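Local atomic coordinates of Lmo2812 protein (Listeria monocytogenes EGD-e, PDB entry 5ZQA), a protein that is a penicillin-binding protein that probably works as a serine-type D-Ala-D-Ala carboxypeptidase in cell-wall peptidoglycan metabolism. Residues A69-E74 / N144-K149; N79-D84 / D132-A137; K184-S187 / E191-E194. All coordinates share one frame; numbering follows the deposited sequence.

All three contacts gather round helix 65-77, which carries the predicted catalytic Lys65 near its start. Interaction 1 packs this helix against helix 139-150, and interaction 2 joins the loop that follows it to the end of helix 124-135. The two meet where Val72 CG1 lies 3.8 Å from Leu81 CD2. Interaction 3 adjoins interaction 1 from another side, with Leu185 CD1 3.8 Å from Phe70 CA, and it also approaches the active site: the side chain of Leu185 is about 7 Å from that of Lys226, a predicted substrate-binding residue. The magnesium ions of interactions 1 and 3 lie 8.9 Å apart (from the magnesium ion of chain B to that of chain C), while interactions 2 and 3 do not touch.

Interaction 1 (A69-E74 / N144-K149); sequences AFLVLE and NNQAKK. With MG (magnesium ion), chain B.
Gln146 of helix 139-150 reaches across to Phe70 and Leu71 of helix 65-77, a helix-helix contact in the helical part of this S11-family penicillin-binding fold. Along its side chain, CB first comes 4.1 Å from Leu71 CD2. CG is anti to the backbone N (chi1 -176°), and it runs to the Phe70 ring, 3.8 Å from CD2. A bend at chi2 then brings the amide carbon CD to 3.4 Å from Phe70 CE2, with the amide and ring planes 52° apart, so the pair is not a flat stack. At the tip, OE1 stays near Phe70 CE2, whereas NE2 lies at the edge of the Phe70 ring, in its plane, and comes 3.8 Å from Leu71 CD2. No direct hydrogen bond crosses the contact, but NE2 donates weakly to water 1, which in turn donates to Glu74 OE1 at 2.9 Å. The Phe70 ring also meets His189 edge-to-face, and His189 NE2 hydrogen-bonds Glu74 OE2, so the packing of Phe70 adjoins the carboxylate. Glu74 OE1 binds the magnesium ion of chain B at 2.1 Å, with waters 2 to 5 the other ligands observed.

Interaction 2 (N79-D84 / D132-A137); sequences NELSWD and DRLDGA
Leu81 lays its CD1 methyl over one face of the Arg133 guanidinium, 3.5 Å above the plane and displaced toward its rim. Two oxygens sit at the edge of the same group. Water 6 lies in the plane and accepts from NH1, while the carbonyl oxygen of Glu80 is tilted 25° out of it and accepts from Arg133 NH2 at 3.0 Å. That bond is clearly bent, with an N-H...O angle of 143°. Water 6 also donates to Glu80 O, at 2.8 Å, so this one carbonyl is gripped both directly and through solvent. The remaining edge nitrogen, NE, forms a salt bridge with Glu85, which fixes the rotation of the group and probably balances its charge. The arginine chain, bent at chi2 (63°), runs past Leu81 in the opposite direction, and Arg133 CG also approaches Leu81 CD1, at 3.8 Å. The loop that supplies Glu80 and Leu81 leaves helix 65-77 through a Schellman motif, in which Asn79 with positive phi is the C-prime residue and Glu80 N bonds back to Ala75 O. Arg133 and Leu134 belong to the last part of helix 124-135, so the contact joins the loop after one helix to the last turn of another. The other methyl of Leu81, CD2, meets Leu134 CD2 at 4.3 Å. Both leucines rest on Ala75 of helix 65-77; Leu81 reaches Val111 at the start of helix 111-120, and Leu134 touches Phe139 of the next helix.

Interaction 3 (K184-S187 / E191-E194); sequences KLIS and EVLE. With MG (magnesium ion), chain C.
Val192 sets its CG1 methyl against two side chains of helix 175-188, 4.2 Å from Leu185 CG and 4.3 Å from Ile186 CG1. This is the more closely enclosed part of the contact: Leu185 and Val192 are both buried, and their side chains cross at about a right angle. Val192 already heads for helix 175-188 at its CB. With CG1 between the backbone N and the carbonyl carbon (chi1 68°), this one methyl meets both partners. Beside this pair, Ile186 CG2 touches Leu193 CD1 at 4.0 Å, again with the side chains crossing nearly at right angles, but here the contact turns to its solvent side, for Ile186 and Leu193 are both partly exposed and Glu194, next in the chain, is exposed to solvent. No hydrogen bond crosses between the segments; what joins them is apolar packing between two helices joined by a short connection.

That connection also holds a metal site. Glu191 sets out away from helix 175-188, yet a bend at chi2 (-82°) swings the carboxylate round so that OE2 binds a magnesium ion at 1.9 Å. His189 ND1 and water 7, the latter 2.0 Å from the magnesium ion, are the other ligands observed. Leu185 leans on Leu66 and Phe70 of helix 65-77, and Glu191 on Leu73 of that same helix. Val192 is backed by Tyr115 and Leu119 of helix 111-120, while Ile186 and Leu193 both reach Arg247 of strand 246-255, with Leu193 packing in addition on Asp223 and Leu225 of strand 222-230.

Interaction 1 (A69-E74 / N144-K149)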
loop_
_atom_site.group_PDB
_atom_site.type_symbol
_atom_site.label_atom_id
_atom_site.label_comp_id
_atom_site.label_asym_id
_atom_site.label_seq_id
_atom_site.Cartn_x
_atom_site.Cartn_y
_atom_site.Cartn_z
ATOM N N ALA A 69 -5.423 2.741 -4.933
ATOM C CA ALA A 69 -5.230 4.182 -4.724
ATOM C C ALA A 69 -4.818 4.867 -6.023
ATOM O O ALA A 69 -5.359 5.927 -6.368
ATOM C CB ALA A 69 -4.187 4.438 -3.625
ATOM N N PHE A 70 -3.864 4.275 -6.740
ATOM C CA PHE A 70 -3.404 4.842 -8.009
ATOM C C PHE A 70 -4.567 5.038 -8.970
ATOM O O PHE A 70 -4.716 6.105 -9.568
ATOM C CB PHE A 70 -2.329 3.947 -8.656
ATOM C CG PHE A 70 -1.713 4.546 -9.888
ATOM C CD1 PHE A 70 -0.662 5.436 -9.788
ATOM C CD2 PHE A 70 -2.215 4.251 -11.148
ATOM C CE1 PHE A 70 -0.096 6.001 -10.924
ATOM C CE2 PHE A 70 -1.656 4.812 -12.277
ATOM C CZ PHE A 70 -0.595 5.688 -12.160
ATOM N N LEU A 71 -5.411 4.020 -9.084
ATOM C CA LEU A 71 -6.529 4.081 -10.011
ATOM C C LEU A 71 -7.631 5.064 -9.573
ATOM O O LEU A 71 -8.261 5.706 -10.423
ATOM C CB LEU A 71 -7.095 2.672 -10.223
ATOM C CG LEU A 71 -6.136 1.821 -11.064
ATOM C CD1 LEU A 71 -6.582 0.363 -11.099
ATOM C CD2 LEU A 71 -6.002 2.363 -12.487
ATOM N N VAL A 72 -7.849 5.204 -8.269
ATOM C CA VAL A 72 -8.751 6.225 -7.751
ATOM C C VAL A 72 -8.247 7.616 -8.099
ATOM O O VAL A 72 -9.001 8.453 -8.609
ATOM C CB VAL A 72 -8.914 6.091 -6.227
ATOM C CG1 VAL A 72 -9.588 7.316 -5.638
ATOM C CG2 VAL A 72 -9.702 4.815 -5.906
ATOM N N LEU A 73 -6.960 7.843 -7.865
ATOM C CA LEU A 73 -6.362 9.155 -8.107
ATOM C C LEU A 73 -6.343 9.491 -9.607
ATOM O O LEU A 73 -6.601 10.644 -9.993
ATOM C CB LEU A 73 -4.958 9.201 -7.510
ATOM C CG LEU A 73 -4.979 9.143 -5.981
ATOM C CD1 LEU A 73 -3.590 8.881 -5.428
ATOM C CD2 LEU A 73 -5.551 10.424 -5.395
ATOM N N GLU A 74 -6.072 8.492 -10.451
ATOM C CA GLU A 74 -6.182 8.674 -11.907
ATOM C C GLU A 74 -7.605 9.081 -12.306
ATOM O O GLU A 74 -7.806 10.015 -13.083
ATOM C CB GLU A 74 -5.793 7.390 -12.657
ATOM C CG GLU A 74 -4.319 7.028 -12.571
ATOM C CD GLU A 74 -3.468 7.906 -13.463
ATOM O OE1 GLU A 74 -3.574 7.770 -14.704
ATOM O OE2 GLU A 74 -2.718 8.754 -12.931
ATOM N N ASN A 144 -4.458 -5.098 -13.126
ATOM C CA ASN A 144 -3.377 -5.770 -13.843
ATOM C C ASN A 144 -3.037 -5.061 -15.158
ATOM O O ASN A 144 -1.868 -5.022 -15.569
ATOM C CB ASN A 144 -3.760 -7.226 -14.063
ATOM C CG ASN A 144 -3.727 -8.007 -12.779
ATOM O OD1 ASN A 144 -2.759 -7.917 -12.036
ATOM N ND2 ASN A 144 -4.792 -8.747 -12.488
ATOM N N ASN A 145 -4.043 -4.466 -15.797
ATOM C CA ASN A 145 -3.775 -3.645 -16.973
ATOM C C ASN A 145 -2.875 -2.471 -16.636
ATOM O O ASN A 145 -1.957 -2.151 -17.387
ATOM C CB ASN A 145 -5.079 -3.138 -17.586
ATOM C CG ASN A 145 -5.762 -4.181 -18.436
ATOM O OD1 ASN A 145 -5.180 -5.222 -18.751
ATOM N ND2 ASN A 145 -6.995 -3.901 -18.836
ATOM N N GLN A 146 -3.127 -1.834 -15.499
ATOM C CA GLN A 146 -2.315 -0.698 -15.087
ATOM C C GLN A 146 -0.909 -1.146 -14.711
ATOM O O GLN A 146 0.054 -0.437 -14.990
ATOM C CB GLN A 146 -2.966 0.049 -13.913
ATOM C CG GLN A 146 -2.199 1.305 -13.501
ATOM C CD GLN A 146 -2.126 2.349 -14.613
ATOM O OE1 GLN A 146 -1.040 2.762 -15.021
ATOM N NE2 GLN A 146 -3.281 2.789 -15.092
ATOM N N ALA A 147 -0.799 -2.325 -14.098
ATOM C CA ALA A 147 0.500 -2.883 -13.747
ATOM C C ALA A 147 1.347 -3.005 -15.007
ATOM O O ALA A 147 2.505 -2.584 -15.032
ATOM C CB ALA A 147 0.345 -4.245 -13.057
ATOM N N LYS A 148 0.756 -3.565 -16.058
ATOM C CA LYS A 148 1.461 -3.712 -17.331
ATOM C C LYS A 148 1.819 -2.349 -17.922
ATOM O O LYS A 148 2.950 -2.120 -18.368
ATOM C CB LYS A 148 0.608 -4.507 -18.322
ATOM C CG LYS A 148 1.209 -4.596 -19.707
ATOM C CD LYS A 148 0.282 -5.322 -20.656
ATOM C CE LYS A 148 -0.991 -4.532 -20.905
ATOM N NZ LYS A 148 -1.913 -5.293 -21.801
ATOM N N LYS A 149 0.849 -1.441 -17.911
ATOM C CA LYS A 149 1.012 -0.125 -18.519
ATOM C C LYS A 149 2.139 0.640 -17.845
ATOM O O LYS A 149 2.871 1.386 -18.498
ATOM C CB LYS A 149 -0.299 0.664 -18.436
ATOM C CG LYS A 149 -0.277 2.008 -19.134
ATOM C CD LYS A 149 -1.604 2.731 -18.951
ATOM C CE LYS A 149 -1.569 4.133 -19.545
ATOM N NZ LYS A 149 -2.807 4.901 -19.220
HETATM MG MG MG B . -3.012 9.184 -16.211
HETATM O O HOH W 1 -4.650 5.259 -15.714
HETATM O O HOH W 2 -1.481 9.784 -14.882
HETATM O O HOH W 3 -4.290 10.674 -15.359
HETATM O O HOH W 4 -1.945 7.583 -16.992
HETATM O O HOH W 5 -4.493 8.675 -17.391
#

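Interaction 2 (N79-D84 / D132-A137)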
loop_
_atom_site.group_PDB
_atom_site.type_symbol
_atom_site.label_atom_id
_atom_site.label_comp_id
_atom_site.label_asym_id
_atom_site.label_seq_id
_atom_site.Cartn_x
_atom_site.Cartn_y
_atom_site.Cartn_z
ATOM N N ASN A 79 -11.336 13.217 -14.536
ATOM C CA ASN A 79 -12.714 13.708 -14.505
ATOM C C ASN A 79 -13.725 12.558 -14.573
ATOM O O ASN A 79 -14.818 12.700 -15.132
ATOM C CB ASN A 79 -12.930 14.713 -15.648
ATOM C CG ASN A 79 -14.075 15.680 -15.385
ATOM O OD1 ASN A 79 -14.490 15.878 -14.247
ATOM N ND2 ASN A 79 -14.584 16.294 -16.452
ATOM N N GLU A 80 -13.368 11.429 -13.969
ATOM C CA GLU A 80 -14.178 10.217 -14.027
ATOM C C GLU A 80 -14.717 9.816 -12.655
ATOM O O GLU A 80 -15.427 8.820 -12.533
ATOM C CB GLU A 80 -13.362 9.050 -14.602
ATOM C CG GLU A 80 -12.956 9.225 -16.055
ATOM C CD GLU A 80 -11.825 8.297 -16.485
ATOM O OE1 GLU A 80 -11.234 7.603 -15.624
ATOM O OE2 GLU A 80 -11.519 8.272 -17.699
ATOM N N LEU A 81 -14.348 10.581 -11.631
ATOM C CA LEU A 81 -14.688 10.272 -10.244
ATOM C C LEU A 81 -14.601 11.553 -9.434
ATOM O O LEU A 81 -13.684 12.348 -9.639
ATOM C CB LEU A 81 -13.741 9.207 -9.678
ATOM C CG LEU A 81 -13.966 8.702 -8.247
ATOM C CD1 LEU A 81 -15.189 7.809 -8.161
ATOM C CD2 LEU A 81 -12.730 7.963 -7.737
ATOM N N SER A 82 -15.559 11.770 -8.536
ATOM C CA SER A 82 -15.530 12.933 -7.660
ATOM C C SER A 82 -15.323 12.520 -6.211
ATOM O O SER A 82 -15.843 11.499 -5.771
ATOM C CB SER A 82 -16.826 13.736 -7.796
ATOM O OG SER A 82 -16.926 14.290 -9.095
ATOM N N TRP A 83 -14.555 13.319 -5.473
ATOM C CA TRP A 83 -14.272 13.019 -4.081
ATOM C C TRP A 83 -15.531 13.012 -3.202
ATOM O O TRP A 83 -15.536 12.388 -2.138
ATOM C CB TRP A 83 -13.266 14.024 -3.517
ATOM C CG TRP A 83 -11.853 13.857 -4.001
ATOM C CD1 TRP A 83 -11.119 14.764 -4.709
ATOM C CD2 TRP A 83 -10.999 12.728 -3.794
ATOM N NE1 TRP A 83 -9.857 14.273 -4.952
ATOM C CE2 TRP A 83 -9.761 13.021 -4.402
ATOM C CE3 TRP A 83 -11.155 11.500 -3.151
ATOM C CZ2 TRP A 83 -8.693 12.130 -4.395
ATOM C CZ3 TRP A 83 -10.089 10.615 -3.143
ATOM C CH2 TRP A 83 -8.871 10.937 -3.757
ATOM N N ASP A 84 -16.590 13.696 -3.638
ATOM C CA ASP A 84 -17.790 13.794 -2.806
ATOM C C ASP A 84 -18.881 12.786 -3.166
ATOM O O ASP A 84 -19.966 12.828 -2.585
ATOM C CB ASP A 84 -18.373 15.210 -2.875
ATOM C CG ASP A 84 -18.957 15.534 -4.235
ATOM O OD1 ASP A 84 -18.489 14.960 -5.240
ATOM O OD2 ASP A 84 -19.887 16.372 -4.293
ATOM N N ASP A 132 -15.336 -1.377 -7.095
ATOM C CA ASP A 132 -16.660 -1.608 -7.679
ATOM C C ASP A 132 -17.175 -0.374 -8.418
ATOM O O ASP A 132 -17.692 -0.467 -9.533
ATOM C CB ASP A 132 -17.666 -2.001 -6.593
ATOM C CG ASP A 132 -17.551 -3.446 -6.171
ATOM O OD1 ASP A 132 -16.611 -4.144 -6.604
ATOM O OD2 ASP A 132 -18.419 -3.882 -5.384
ATOM N N ARG A 133 -17.027 0.789 -7.797
ATOM C CA ARG A 133 -17.455 2.041 -8.410
ATOM C C ARG A 133 -16.693 2.289 -9.709
ATOM O O ARG A 133 -17.261 2.727 -10.710
ATOM C CB ARG A 133 -17.260 3.205 -7.432
ATOM C CG ARG A 133 -17.249 4.602 -8.066
ATOM C CD ARG A 133 -18.577 4.991 -8.738
ATOM N NE ARG A 133 -18.441 6.337 -9.288
ATOM C CZ ARG A 133 -17.831 6.615 -10.435
ATOM N NH1 ARG A 133 -17.352 5.629 -11.184
ATOM N NH2 ARG A 133 -17.724 7.879 -10.841
ATOM N N LEU A 134 -15.402 1.987 -9.707
ATOM C CA LEU A 134 -14.592 2.260 -10.890
ATOM C C LEU A 134 -14.835 1.301 -12.050
ATOM O O LEU A 134 -14.907 1.738 -13.198
ATOM C CB LEU A 134 -13.109 2.258 -10.524
ATOM C CG LEU A 134 -12.670 3.479 -9.716
ATOM C CD1 LEU A 134 -11.240 3.304 -9.264
ATOM C CD2 LEU A 134 -12.840 4.754 -10.533
ATOM N N ASP A 135 -14.938 0.003 -11.782
ATOM C CA ASP A 135 -15.020 -0.961 -12.886
ATOM C C ASP A 135 -15.854 -2.198 -12.603
ATOM O O ASP A 135 -15.759 -3.190 -13.335
ATOM C CB ASP A 135 -13.617 -1.397 -13.310
ATOM C CG ASP A 135 -12.838 -0.282 -13.982
ATOM O OD1 ASP A 135 -13.108 0.003 -15.173
ATOM O OD2 ASP A 135 -11.947 0.306 -13.326
ATOM N N GLY A 136 -16.689 -2.138 -11.570
ATOM C CA GLY A 136 -17.513 -3.273 -11.190
ATOM C C GLY A 136 -16.692 -4.521 -10.918
ATOM O O GLY A 136 -15.606 -4.459 -10.323
ATOM N N ALA A 137 -17.185 -5.662 -11.392
ATOM C CA ALA A 137 -16.508 -6.930 -11.152
ATOM C C ALA A 137 -15.224 -7.070 -11.965
ATOM O O ALA A 137 -14.473 -8.025 -11.779
ATOM C CB ALA A 137 -17.448 -8.096 -11.452
HETATM O O HOH W 6 -15.940 6.327 -13.722
#

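Interaction 3 (K184-S187 / E191-E194)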
loop_
_atom_site.group_PDB
_atom_site.type_symbol
_atom_site.label_atom_id
_atom_site.label_comp_id
_atom_site.label_asym_id
_atom_site.label_seq_id
_atom_site.Cartn_x
_atom_site.Cartn_y
_atom_site.Cartn_z
ATOM N N LYS A 184 5.994 4.993 -9.039
ATOM C CA LYS A 184 5.069 5.558 -10.016
ATOM C C LYS A 184 3.902 6.258 -9.324
ATOM O O LYS A 184 3.455 7.319 -9.758
ATOM C CB LYS A 184 4.547 4.466 -10.955
ATOM C CG LYS A 184 3.734 4.991 -12.120
ATOM C CD LYS A 184 4.607 5.632 -13.182
ATOM C CE LYS A 184 5.532 4.619 -13.841
ATOM N NZ LYS A 184 6.198 5.226 -15.024
ATOM N N LEU A 185 3.405 5.655 -8.249
ATOM C CA LEU A 185 2.316 6.263 -7.493
ATOM C C LEU A 185 2.744 7.616 -6.917
ATOM O O LEU A 185 2.033 8.617 -7.051
ATOM C CB LEU A 185 1.849 5.318 -6.376
ATOM C CG LEU A 185 0.853 5.879 -5.361
ATOM C CD1 LEU A 185 -0.451 6.280 -6.021
ATOM C CD2 LEU A 185 0.597 4.852 -4.251
ATOM N N ILE A 186 3.920 7.653 -6.301
ATOM C CA ILE A 186 4.410 8.873 -5.678
ATOM C C ILE A 186 4.778 9.953 -6.714
ATOM O O ILE A 186 4.474 11.132 -6.516
ATOM C CB ILE A 186 5.611 8.553 -4.764
ATOM C CG1 ILE A 186 5.143 7.732 -3.556
ATOM C CG2 ILE A 186 6.318 9.831 -4.297
ATOM C CD1 ILE A 186 6.295 7.151 -2.740
ATOM N N SER A 187 5.400 9.571 -7.828
ATOM C CA SER A 187 5.793 10.564 -8.836
ATOM C C SER A 187 4.574 11.127 -9.583
ATOM O O SER A 187 4.522 12.318 -9.908
ATOM C CB SER A 187 6.798 9.953 -9.817
ATOM O OG SER A 187 6.210 8.939 -10.607
ATOM N N GLU A 191 0.572 13.903 -3.977
ATOM C CA GLU A 191 -0.357 14.207 -2.897
ATOM C C GLU A 191 -0.767 12.963 -2.104
ATOM O O GLU A 191 -1.362 13.087 -1.046
ATOM C CB GLU A 191 -1.595 14.924 -3.442
ATOM C CG GLU A 191 -2.633 14.040 -4.118
ATOM C CD GLU A 191 -2.326 13.689 -5.565
ATOM O OE1 GLU A 191 -1.255 14.068 -6.103
ATOM O OE2 GLU A 191 -3.170 13.011 -6.192
ATOM N N VAL A 192 -0.436 11.767 -2.590
ATOM C CA VAL A 192 -0.769 10.571 -1.820
ATOM C C VAL A 192 -0.094 10.638 -0.451
ATOM O O VAL A 192 -0.648 10.162 0.549
ATOM C CB VAL A 192 -0.373 9.272 -2.588
ATOM C CG1 VAL A 192 1.142 9.116 -2.716
ATOM C CG2 VAL A 192 -1.001 8.041 -1.916
ATOM N N LEU A 193 1.078 11.269 -0.400
ATOM C CA LEU A 193 1.835 11.357 0.838
ATOM C C LEU A 193 1.171 12.307 1.837
ATOM O O LEU A 193 1.429 12.220 3.032
ATOM C CB LEU A 193 3.273 11.788 0.548
ATOM C CG LEU A 193 4.030 10.874 -0.425
ATOM C CD1 LEU A 193 5.395 11.467 -0.712
ATOM C CD2 LEU A 193 4.168 9.486 0.157
ATOM N N GLU A 194 0.307 13.199 1.354
ATOM C CA GLU A 194 -0.457 14.054 2.252
ATOM C C GLU A 194 -1.354 13.209 3.151
ATOM O O GLU A 194 -1.597 13.577 4.304
ATOM C CB GLU A 194 -1.282 15.077 1.457
ATOM C CG GLU A 194 -0.399 16.106 0.747
ATOM C CD GLU A 194 -1.171 17.043 -0.183
ATOM O OE1 GLU A 194 -2.402 17.190 -0.024
ATOM O OE2 GLU A 194 -0.532 17.644 -1.073
HETATM MG MG MG C . -3.265 12.903 -8.079
HETATM O O HOH W 7 -5.299 12.810 -8.229
#